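Local coordinates for protein methanogen homoaconitase large subunit (PDB 4KP2) that catalyses, together with its small subunit, the dehydration of (R)-homocitrate to cis-homoaconitate and the hydration of this to homoisocitrate, using a [4Fe-4S] cluster, at residues Ala244-Tyr249 / Lys268-Val273; Tyr127-Met132 / Lys254-Ser259; His144-Ala149 / Thr227-Ala232. One frame throughout, in Å; residues are numbered along the deposited sequence.

Contact 1. Residues Ala244-Tyr249 / Lys268-Val273; sequences ADEITY and KERITV
Ala244 and Arg270 bring the two backbones closest, with their CA atoms 7.2 Å apart. The contact joins the N-terminal end of helix 246-254 to the loop that follows helix 260-267. Asp245 is the N-cap of helix 246-254. Arg270 is the one residue of 268-273 that reaches across. Its CG lies anti to the backbone N (chi1 177°). This directs the chain, extended as far as NE, toward the start of helix 246-254. The stem of the arginine runs past the hydroxyl of Tyr249, where OH lies 3.5 Å from both CB and CG of Arg270. The tyrosine side chain also touches Ile263 and Leu266 of helix 260-267. The plane of its ring is turned 70° from that of the guanidinium. One face of the guanidinium has Asp245 CA 3.9 Å above it, offset toward the rim. The carbonyl oxygen of Ala244 lies obliquely to the same group. Glu246 crosses the arginine at about a right angle. Its OE1 makes a salt bridge with Arg270 NH1 at 3.3 Å, but the hydrogen bond in it is weak and bent, with an angle of 125° at the hydrogen. The other carboxylate oxygen of Glu246 forms a salt bridge with Lys267. Lys267 NZ and Arg270 NH1 thus lie close together and share the Glu246 carboxylate, one oxygen to each. The Asp245 carboxylate faces other partners. Its OD1 is in a salt bridge with Arg225 of helix 222-230 and caps Thr248 N through a weak bond of 3.4 Å. The same OD1 accepts from Thr248 OG1 at 3.1 Å, nearly along its own C-O bond direction.

Contact 2. Residues Tyr127-Met132 / Lys254-Ser259; sequences YVLPNM and KERGLS
Two loops meet here, nearest at Tyr127 and Arg256, whose CA atoms are 8.1 Å apart. Segment 127-132 leaves helix 119-126 and makes a type II beta turn from Leu129 to Met132 before strand 133-136. Segment 254-259 links helix 246-254 to helix 260-267. A single arginine spans the gap, its chain extended from CG to NE. Both terminal nitrogens of Arg256 point at one carbonyl. Arg256 NH1 bonds to Val128 O with a bent angle, 137° at the hydrogen; the modelled distance, 2.5 Å, is unusually short and its exact value doubtful. NH2 adds a weak bond to Val128 O at 2.8 Å. NH1 also bonds to Ala124 O, so the arginine ties the end of helix 119-126 to the loop after it. Tyr127 N lies 3.3 Å above the guanidinium plane, over its centre, so backbone packs on one face as well as meeting the edge. A leucine in place of Arg256 would probably leave the carbonyls of Val128 and Ala124 without these donors and the two loops less firmly joined. Val128 CB lies 3.8 Å from Arg256 NH1. The Leu129 side chain slants across the arginine, with CD2 3.4 Å from Arg256 NH2.

Contact 3. Residues His144-Ala149 / Thr227-Ala232; sequences HGAFGA and TLCNMA
The C-terminal turn of helix 222-230 packs through Cys229 against the loop that carries Gly145 and Ala146. The approach is close, with the CA atoms of Gly145 and Cys229 5.9 Å apart. Cys229 is the helix residue that makes the contact. Its SG stands anti to the carbonyl carbon and beside the backbone N (chi1 -64°), which sends the sulfur across to the loop. There it lies over the face of the peptide that joins Gly145 to Ala146. SG is 3.6 Å from Gly145 C and 3.4 Å from Ala146 N. The sulfur sits almost straight above this nitrogen, so it meets the flat side of the peptide and not its N-H. No hydrogen bond crosses between the segments. All three touching residues are buried, and the sulfur has no polar partner across the contact. In the fold, 144-149 is the last part of the connection between strands 133-136 and 150-153, neighbours in a parallel sheet of the alpha-beta-alpha sandwich. The contact therefore docks the helix on a sheet connection. Gly145 also shares a backbone hydrogen bond with Ile242 of strand 239-242. Within the loop, Gly148 N makes a weak bond to Gly145 O at 3.2 Å, which closes the turn that presents Gly145 and Ala146. The Cys229 side chain is about 9 Å from that of Cys323, a predicted cluster ligand, which the next helix residue, Asn230, touches directly. The methyl of Ala146 also rests on Met222, Arg225 and Leu226, earlier in helix 222-230. Cys229 CB follows its sulfur toward the loop and lies 4.0 Å from Ala146 N. The CB of Ala146 points toward the helix and lies 3.9 Å from Cys229 SG.

In the fold
The three contacts lie within one aconitase-family region, their centres 12 to 15 Å apart. Contact 3 is nested inside the loop closed by contact 2 and ends before contact 1 begins. Contacts 1 and 2 alternate along the chain. Helix 246-254 links them, since 244-249 enters it and 254-259 leaves it. Segments 127-132 and 144-149 lead into strands 133-136 and 150-153 of one parallel sheet. Asn131 connects all three: its ND2 probably bonds to Glu269 O of contact 1, and its N to Gly148 O of contact 3. Ala244 CB packs on Phe147 O. The loops beside the sheet thus join helices 222-230 and 246-254, and contact 3 lies deepest, near the predicted cluster ligand Cys323.

Contact 1. Residues Ala244-Tyr249 / Lys268-Val273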
loop_
_atom_site.group_PDB
_atom_site.type_symbol
_atom_site.label_atom_id
_atom_site.label_comp_id
_atom_site.label_asym_id
_atom_site.label_seq_id
_atom_site.Cartn_x
_atom_site.Cartn_y
_atom_site.Cartn_z
ATOM N N ALA A 244 19.432 -19.046 -23.599
ATOM C CA ALA A 244 19.100 -17.752 -24.183
ATOM C C ALA A 244 18.876 -17.852 -25.687
ATOM O O ALA A 244 19.612 -18.541 -26.391
ATOM C CB ALA A 244 20.192 -16.740 -23.877
ATOM N N ASP A 245 17.853 -17.157 -26.173
ATOM C CA ASP A 245 17.541 -17.153 -27.595
ATOM C C ASP A 245 17.110 -15.765 -28.049
ATOM O O ASP A 245 17.295 -14.785 -27.329
ATOM C CB ASP A 245 16.445 -18.172 -27.906
ATOM C CG ASP A 245 15.123 -17.823 -27.254
ATOM O OD1 ASP A 245 15.134 -17.127 -26.217
ATOM O OD2 ASP A 245 14.072 -18.247 -27.778
ATOM N N GLU A 246 16.530 -15.692 -29.243
ATOM C CA GLU A 246 16.099 -14.421 -29.819
ATOM C C GLU A 246 15.048 -13.720 -28.963
ATOM O O GLU A 246 15.007 -12.491 -28.904
ATOM C CB GLU A 246 15.564 -14.629 -31.237
ATOM C CG GLU A 246 16.492 -14.125 -32.332
ATOM C CD GLU A 246 17.795 -14.898 -32.401
ATOM O OE1 GLU A 246 17.814 -16.079 -31.990
ATOM O OE2 GLU A 246 18.801 -14.323 -32.869
ATOM N N ILE A 247 14.201 -14.505 -28.308
ATOM C CA ILE A 247 13.169 -13.957 -27.435
ATOM C C ILE A 247 13.807 -13.243 -26.249
ATOM O O ILE A 247 13.308 -12.215 -25.784
ATOM C CB ILE A 247 12.215 -15.058 -26.934
ATOM C CG1 ILE A 247 11.574 -15.780 -28.120
ATOM C CG2 ILE A 247 11.143 -14.473 -26.025
ATOM C CD1 ILE A 247 10.570 -16.835 -27.721
ATOM N N THR A 248 14.921 -13.789 -25.774
ATOM C CA THR A 248 15.658 -13.187 -24.670
ATOM C C THR A 248 16.242 -11.838 -25.079
ATOM O O THR A 248 16.218 -10.881 -24.303
ATOM C CB THR A 248 16.795 -14.109 -24.181
ATOM O OG1 THR A 248 16.261 -15.396 -23.847
ATOM C CG2 THR A 248 17.479 -13.516 -22.959
ATOM N N TYR A 249 16.759 -11.764 -26.302
ATOM C CA TYR A 249 17.351 -10.528 -26.802
ATOM C C TYR A 249 16.291 -9.460 -27.068
ATOM O O TYR A 249 16.548 -8.268 -26.900
ATOM C CB TYR A 249 18.162 -10.788 -28.073
ATOM C CG TYR A 249 19.272 -11.800 -27.901
ATOM C CD1 TYR A 249 20.282 -11.600 -26.969
ATOM C CD2 TYR A 249 19.319 -12.948 -28.680
ATOM C CE1 TYR A 249 21.301 -12.522 -26.810
ATOM C CE2 TYR A 249 20.331 -13.875 -28.530
ATOM C CZ TYR A 249 21.320 -13.657 -27.594
ATOM O OH TYR A 249 22.332 -14.577 -27.443
ATOM N N LYS A 268 27.439 -13.021 -30.024
ATOM C CA LYS A 268 28.780 -13.541 -30.258
ATOM C C LYS A 268 29.264 -14.313 -29.036
ATOM O O LYS A 268 30.261 -15.031 -29.096
ATOM C CB LYS A 268 29.757 -12.415 -30.595
ATOM C CG LYS A 268 30.336 -11.704 -29.388
ATOM C CD LYS A 268 31.502 -10.819 -29.793
ATOM C CE LYS A 268 32.163 -10.192 -28.579
ATOM N NZ LYS A 268 33.354 -9.379 -28.953
ATOM N N GLU A 269 28.547 -14.158 -27.928
ATOM C CA GLU A 269 28.862 -14.876 -26.702
ATOM C C GLU A 269 27.709 -15.798 -26.323
ATOM O O GLU A 269 27.613 -16.246 -25.180
ATOM C CB GLU A 269 29.146 -13.893 -25.566
ATOM C CG GLU A 269 30.238 -12.881 -25.878
ATOM C CD GLU A 269 31.603 -13.519 -26.051
ATOM O OE1 GLU A 269 31.829 -14.614 -25.493
ATOM O OE2 GLU A 269 32.452 -12.925 -26.749
ATOM N N ARG A 270 26.840 -16.075 -27.289
ATOM C CA ARG A 270 25.686 -16.938 -27.062
ATOM C C ARG A 270 26.111 -18.371 -26.760
ATOM O O ARG A 270 26.980 -18.927 -27.431
ATOM C CB ARG A 270 24.750 -16.910 -28.274
ATOM C CG ARG A 270 23.544 -17.830 -28.154
ATOM C CD ARG A 270 22.610 -17.681 -29.345
ATOM N NE ARG A 270 21.489 -18.614 -29.281
ATOM C CZ ARG A 270 20.490 -18.646 -30.157
ATOM N NH1 ARG A 270 20.466 -17.790 -31.172
ATOM N NH2 ARG A 270 19.515 -19.533 -30.019
ATOM N N ILE A 271 25.493 -18.960 -25.740
ATOM C CA ILE A 271 25.804 -20.327 -25.341
ATOM C C ILE A 271 24.641 -21.273 -25.626
ATOM O O ILE A 271 23.544 -21.106 -25.092
ATOM C CB ILE A 271 26.174 -20.404 -23.851
ATOM C CG1 ILE A 271 27.435 -19.582 -23.576
ATOM C CG2 ILE A 271 26.376 -21.850 -23.429
ATOM C CD1 ILE A 271 27.919 -19.665 -22.146
ATOM N N THR A 272 24.892 -22.270 -26.468
ATOM C CA THR A 272 23.863 -23.223 -26.866
ATOM C C THR A 272 24.225 -24.628 -26.391
ATOM O O THR A 272 25.401 -24.947 -26.220
ATOM C CB THR A 272 23.689 -23.233 -28.395
ATOM O OG1 THR A 272 23.783 -21.894 -28.897
ATOM C CG2 THR A 272 22.343 -23.827 -28.786
ATOM N N VAL A 273 23.212 -25.462 -26.181
ATOM C CA VAL A 273 23.420 -26.832 -25.724
ATOM C C VAL A 273 22.870 -27.847 -26.722
ATOM O O VAL A 273 21.716 -27.760 -27.139
ATOM C CB VAL A 273 22.752 -27.074 -24.357
ATOM C CG1 VAL A 273 22.794 -28.551 -23.989
ATOM C CG2 VAL A 273 23.418 -26.229 -23.285
#

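Contact 2. Residues Tyr127-Met132 / Lys254-Ser259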
loop_
_atom_site.group_PDB
_atom_site.type_symbol
_atom_site.label_atom_id
_atom_site.label_comp_id
_atom_site.label_asym_id
_atom_site.label_seq_id
_atom_site.Cartn_x
_atom_site.Cartn_y
_atom_site.Cartn_z
ATOM N N TYR A 127 19.551 -4.893 -15.692
ATOM C CA TYR A 127 20.868 -5.358 -15.258
ATOM C C TYR A 127 21.308 -6.713 -15.814
ATOM O O TYR A 127 22.326 -6.802 -16.500
ATOM C CB TYR A 127 20.956 -5.368 -13.729
ATOM C CG TYR A 127 20.841 -3.998 -13.102
ATOM C CD1 TYR A 127 21.901 -3.103 -13.147
ATOM C CD2 TYR A 127 19.674 -3.599 -12.464
ATOM C CE1 TYR A 127 21.803 -1.849 -12.576
ATOM C CE2 TYR A 127 19.567 -2.347 -11.889
ATOM C CZ TYR A 127 20.635 -1.476 -11.950
ATOM O OH TYR A 127 20.535 -0.228 -11.380
ATOM N N VAL A 128 20.547 -7.759 -15.510
ATOM C CA VAL A 128 20.955 -9.131 -15.819
ATOM C C VAL A 128 21.174 -9.415 -17.306
ATOM O O VAL A 128 20.235 -9.402 -18.101
ATOM C CB VAL A 128 19.948 -10.157 -15.266
ATOM C CG1 VAL A 128 20.377 -11.567 -15.639
ATOM C CG2 VAL A 128 19.821 -10.016 -13.758
ATOM N N LEU A 129 22.426 -9.683 -17.664
ATOM C CA LEU A 129 22.777 -10.085 -19.022
ATOM C C LEU A 129 23.069 -11.580 -19.059
ATOM O O LEU A 129 23.426 -12.165 -18.039
ATOM C CB LEU A 129 23.996 -9.303 -19.514
ATOM C CG LEU A 129 23.783 -7.835 -19.878
ATOM C CD1 LEU A 129 25.099 -7.202 -20.305
ATOM C CD2 LEU A 129 22.746 -7.709 -20.978
ATOM N N PRO A 130 22.902 -12.209 -20.234
ATOM C CA PRO A 130 23.213 -13.633 -20.396
ATOM C C PRO A 130 24.661 -13.964 -20.040
ATOM O O PRO A 130 25.519 -13.082 -20.063
ATOM C CB PRO A 130 22.970 -13.871 -21.888
ATOM C CG PRO A 130 21.935 -12.870 -22.252
ATOM C CD PRO A 130 22.258 -11.650 -21.437
ATOM N N ASN A 131 24.907 -15.229 -19.703
ATOM C CA ASN A 131 26.239 -15.733 -19.355
ATOM C C ASN A 131 26.835 -15.152 -18.070
ATOM O O ASN A 131 27.962 -15.483 -17.698
ATOM C CB ASN A 131 27.220 -15.563 -20.522
ATOM C CG ASN A 131 26.705 -16.169 -21.810
ATOM O OD1 ASN A 131 25.896 -17.097 -21.794
ATOM N ND2 ASN A 131 27.170 -15.645 -22.937
ATOM N N MET A 132 26.077 -14.298 -17.390
ATOM C CA MET A 132 26.544 -13.679 -16.154
ATOM C C MET A 132 26.583 -14.661 -14.989
ATOM O O MET A 132 26.040 -15.763 -15.065
ATOM C CB MET A 132 25.650 -12.500 -15.767
ATOM C CG MET A 132 26.056 -11.162 -16.355
ATOM S SD MET A 132 25.118 -9.815 -15.607
ATOM C CE MET A 132 25.831 -8.393 -16.425
ATOM N N LYS A 254 13.348 -4.059 -25.470
ATOM C CA LYS A 254 12.155 -3.366 -25.004
ATOM C C LYS A 254 12.378 -2.678 -23.657
ATOM O O LYS A 254 11.782 -1.636 -23.375
ATOM C CB LYS A 254 10.991 -4.359 -24.927
ATOM C CG LYS A 254 9.818 -3.932 -24.067
ATOM C CD LYS A 254 8.687 -4.941 -24.165
ATOM C CE LYS A 254 7.721 -4.813 -22.999
ATOM N NZ LYS A 254 8.359 -5.214 -21.714
ATOM N N GLU A 255 13.261 -3.245 -22.840
ATOM C CA GLU A 255 13.447 -2.774 -21.471
ATOM C C GLU A 255 14.596 -1.779 -21.287
ATOM O O GLU A 255 14.375 -0.633 -20.893
ATOM C CB GLU A 255 13.632 -3.963 -20.524
ATOM C CG GLU A 255 12.448 -4.920 -20.487
ATOM C CD GLU A 255 11.220 -4.312 -19.837
ATOM O OE1 GLU A 255 11.372 -3.347 -19.060
ATOM O OE2 GLU A 255 10.102 -4.802 -20.099
ATOM N N ARG A 256 15.818 -2.220 -21.568
ATOM C CA ARG A 256 17.009 -1.439 -21.250
ATOM C C ARG A 256 17.514 -0.640 -22.442
ATOM O O ARG A 256 18.722 -0.514 -22.643
ATOM C CB ARG A 256 18.121 -2.370 -20.769
ATOM C CG ARG A 256 17.616 -3.547 -19.958
ATOM C CD ARG A 256 18.725 -4.534 -19.647
ATOM N NE ARG A 256 18.244 -5.636 -18.821
ATOM C CZ ARG A 256 18.993 -6.663 -18.440
ATOM N NH1 ARG A 256 18.471 -7.622 -17.687
ATOM N NH2 ARG A 256 20.263 -6.735 -18.815
ATOM N N GLY A 257 16.595 -0.092 -23.229
ATOM C CA GLY A 257 16.974 0.551 -24.472
ATOM C C GLY A 257 17.388 -0.532 -25.447
ATOM O O GLY A 257 17.192 -1.715 -25.170
ATOM N N LEU A 258 17.966 -0.150 -26.580
ATOM C CA LEU A 258 18.336 -1.151 -27.575
ATOM C C LEU A 258 19.341 -0.686 -28.617
ATOM O O LEU A 258 19.646 0.501 -28.739
ATOM C CB LEU A 258 17.091 -1.680 -28.294
ATOM C CG LEU A 258 16.561 -0.893 -29.494
ATOM C CD1 LEU A 258 15.516 -1.713 -30.235
ATOM C CD2 LEU A 258 15.983 0.448 -29.069
ATOM N N SER A 259 19.839 -1.663 -29.366
ATOM C CA SER A 259 20.675 -1.443 -30.534
ATOM C C SER A 259 20.873 -2.794 -31.204
ATOM O O SER A 259 21.245 -3.769 -30.550
ATOM C CB SER A 259 22.028 -0.848 -30.147
ATOM O OG SER A 259 22.811 -0.574 -31.297
#

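Contact 3. Residues His144-Ala149 / Thr227-Ala232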
loop_
_atom_site.group_PDB
_atom_site.type_symbol
_atom_site.label_atom_id
_atom_site.label_comp_id
_atom_site.label_asym_id
_atom_site.label_seq_id
_atom_site.Cartn_x
_atom_site.Cartn_y
_atom_site.Cartn_z
ATOM N N HIS A 144 16.847 -15.255 -12.293
ATOM C CA HIS A 144 17.637 -14.647 -13.359
ATOM C C HIS A 144 18.365 -15.673 -14.220
ATOM O O HIS A 144 19.263 -15.327 -14.988
ATOM C CB HIS A 144 18.634 -13.652 -12.766
ATOM C CG HIS A 144 18.019 -12.705 -11.783
ATOM N ND1 HIS A 144 17.171 -11.687 -12.164
ATOM C CD2 HIS A 144 18.122 -12.628 -10.437
ATOM C CE1 HIS A 144 16.781 -11.021 -11.092
ATOM N NE2 HIS A 144 17.343 -11.569 -10.031
ATOM N N GLY A 145 17.975 -16.936 -14.088
ATOM C CA GLY A 145 18.508 -17.987 -14.932
ATOM C C GLY A 145 17.750 -18.039 -16.242
ATOM O O GLY A 145 18.100 -18.794 -17.149
ATOM N N ALA A 146 16.703 -17.224 -16.338
ATOM C CA ALA A 146 15.892 -17.147 -17.544
ATOM C C ALA A 146 16.610 -16.349 -18.627
ATOM O O ALA A 146 16.217 -16.370 -19.794
ATOM C CB ALA A 146 14.544 -16.525 -17.233
ATOM N N PHE A 147 17.662 -15.642 -18.227
ATOM C CA PHE A 147 18.476 -14.871 -19.156
ATOM C C PHE A 147 19.629 -15.713 -19.688
ATOM O O PHE A 147 20.374 -15.278 -20.566
ATOM C CB PHE A 147 19.023 -13.618 -18.472
ATOM C CG PHE A 147 17.980 -12.577 -18.191
ATOM C CD1 PHE A 147 17.206 -12.641 -17.044
ATOM C CD2 PHE A 147 17.773 -11.532 -19.075
ATOM C CE1 PHE A 147 16.244 -11.682 -16.785
ATOM C CE2 PHE A 147 16.815 -10.570 -18.824
ATOM C CZ PHE A 147 16.049 -10.645 -17.677
ATOM N N GLY A 148 19.768 -16.921 -19.153
ATOM C CA GLY A 148 20.854 -17.801 -19.538
ATOM C C GLY A 148 22.093 -17.525 -18.712
ATOM O O GLY A 148 23.219 -17.694 -19.179
ATOM N N ALA A 149 21.879 -17.091 -17.475
ATOM C CA ALA A 149 22.977 -16.783 -16.572
ATOM C C ALA A 149 22.869 -17.600 -15.292
ATOM O O ALA A 149 21.771 -17.858 -14.802
ATOM C CB ALA A 149 22.997 -15.298 -16.251
ATOM N N THR A 227 9.151 -17.073 -14.616
ATOM C CA THR A 227 8.336 -17.842 -13.684
ATOM C C THR A 227 8.924 -19.228 -13.432
ATOM O O THR A 227 8.969 -19.697 -12.294
ATOM C CB THR A 227 6.892 -17.993 -14.201
ATOM O OG1 THR A 227 6.317 -16.696 -14.401
ATOM C CG2 THR A 227 6.045 -18.769 -13.205
ATOM N N LEU A 228 9.377 -19.874 -14.501
ATOM C CA LEU A 228 9.937 -21.219 -14.407
ATOM C C LEU A 228 11.219 -21.257 -13.581
ATOM O O LEU A 228 11.431 -22.178 -12.793
ATOM C CB LEU A 228 10.193 -21.794 -15.802
ATOM C CG LEU A 228 9.143 -22.768 -16.342
ATOM C CD1 LEU A 228 7.754 -22.150 -16.301
ATOM C CD2 LEU A 228 9.497 -23.206 -17.755
ATOM N N CYS A 229 12.069 -20.253 -13.764
ATOM C CA CYS A 229 13.338 -20.192 -13.048
ATOM C C CYS A 229 13.163 -19.687 -11.620
ATOM O O CYS A 229 14.031 -19.886 -10.774
ATOM C CB CYS A 229 14.337 -19.311 -13.799
ATOM S SG CYS A 229 14.798 -19.935 -15.429
ATOM N N ASN A 230 12.035 -19.033 -11.360
ATOM C CA ASN A 230 11.761 -18.481 -10.039
ATOM C C ASN A 230 11.441 -19.564 -9.015
ATOM O O ASN A 230 11.816 -19.458 -7.845
ATOM C CB ASN A 230 10.609 -17.476 -10.104
ATOM C CG ASN A 230 10.335 -16.815 -8.767
ATOM O OD1 ASN A 230 9.642 -17.372 -7.914
ATOM N ND2 ASN A 230 10.876 -15.618 -8.578
ATOM N N MET A 231 10.750 -20.607 -9.462
ATOM C CA MET A 231 10.306 -21.671 -8.571
ATOM C C MET A 231 11.308 -22.820 -8.528
ATOM O O MET A 231 10.939 -23.964 -8.268
ATOM C CB MET A 231 8.944 -22.198 -9.018
ATOM C CG MET A 231 7.910 -21.119 -9.283
ATOM S SD MET A 231 6.648 -21.040 -8.001
ATOM C CE MET A 231 6.035 -22.723 -8.033
ATOM N N ALA A 232 12.575 -22.510 -8.784
ATOM C CA ALA A 232 13.620 -23.526 -8.780
ATOM C C ALA A 232 13.982 -23.941 -7.357
ATOM O O ALA A 232 14.192 -25.122 -7.080
ATOM C CB ALA A 232 14.850 -23.025 -9.519
#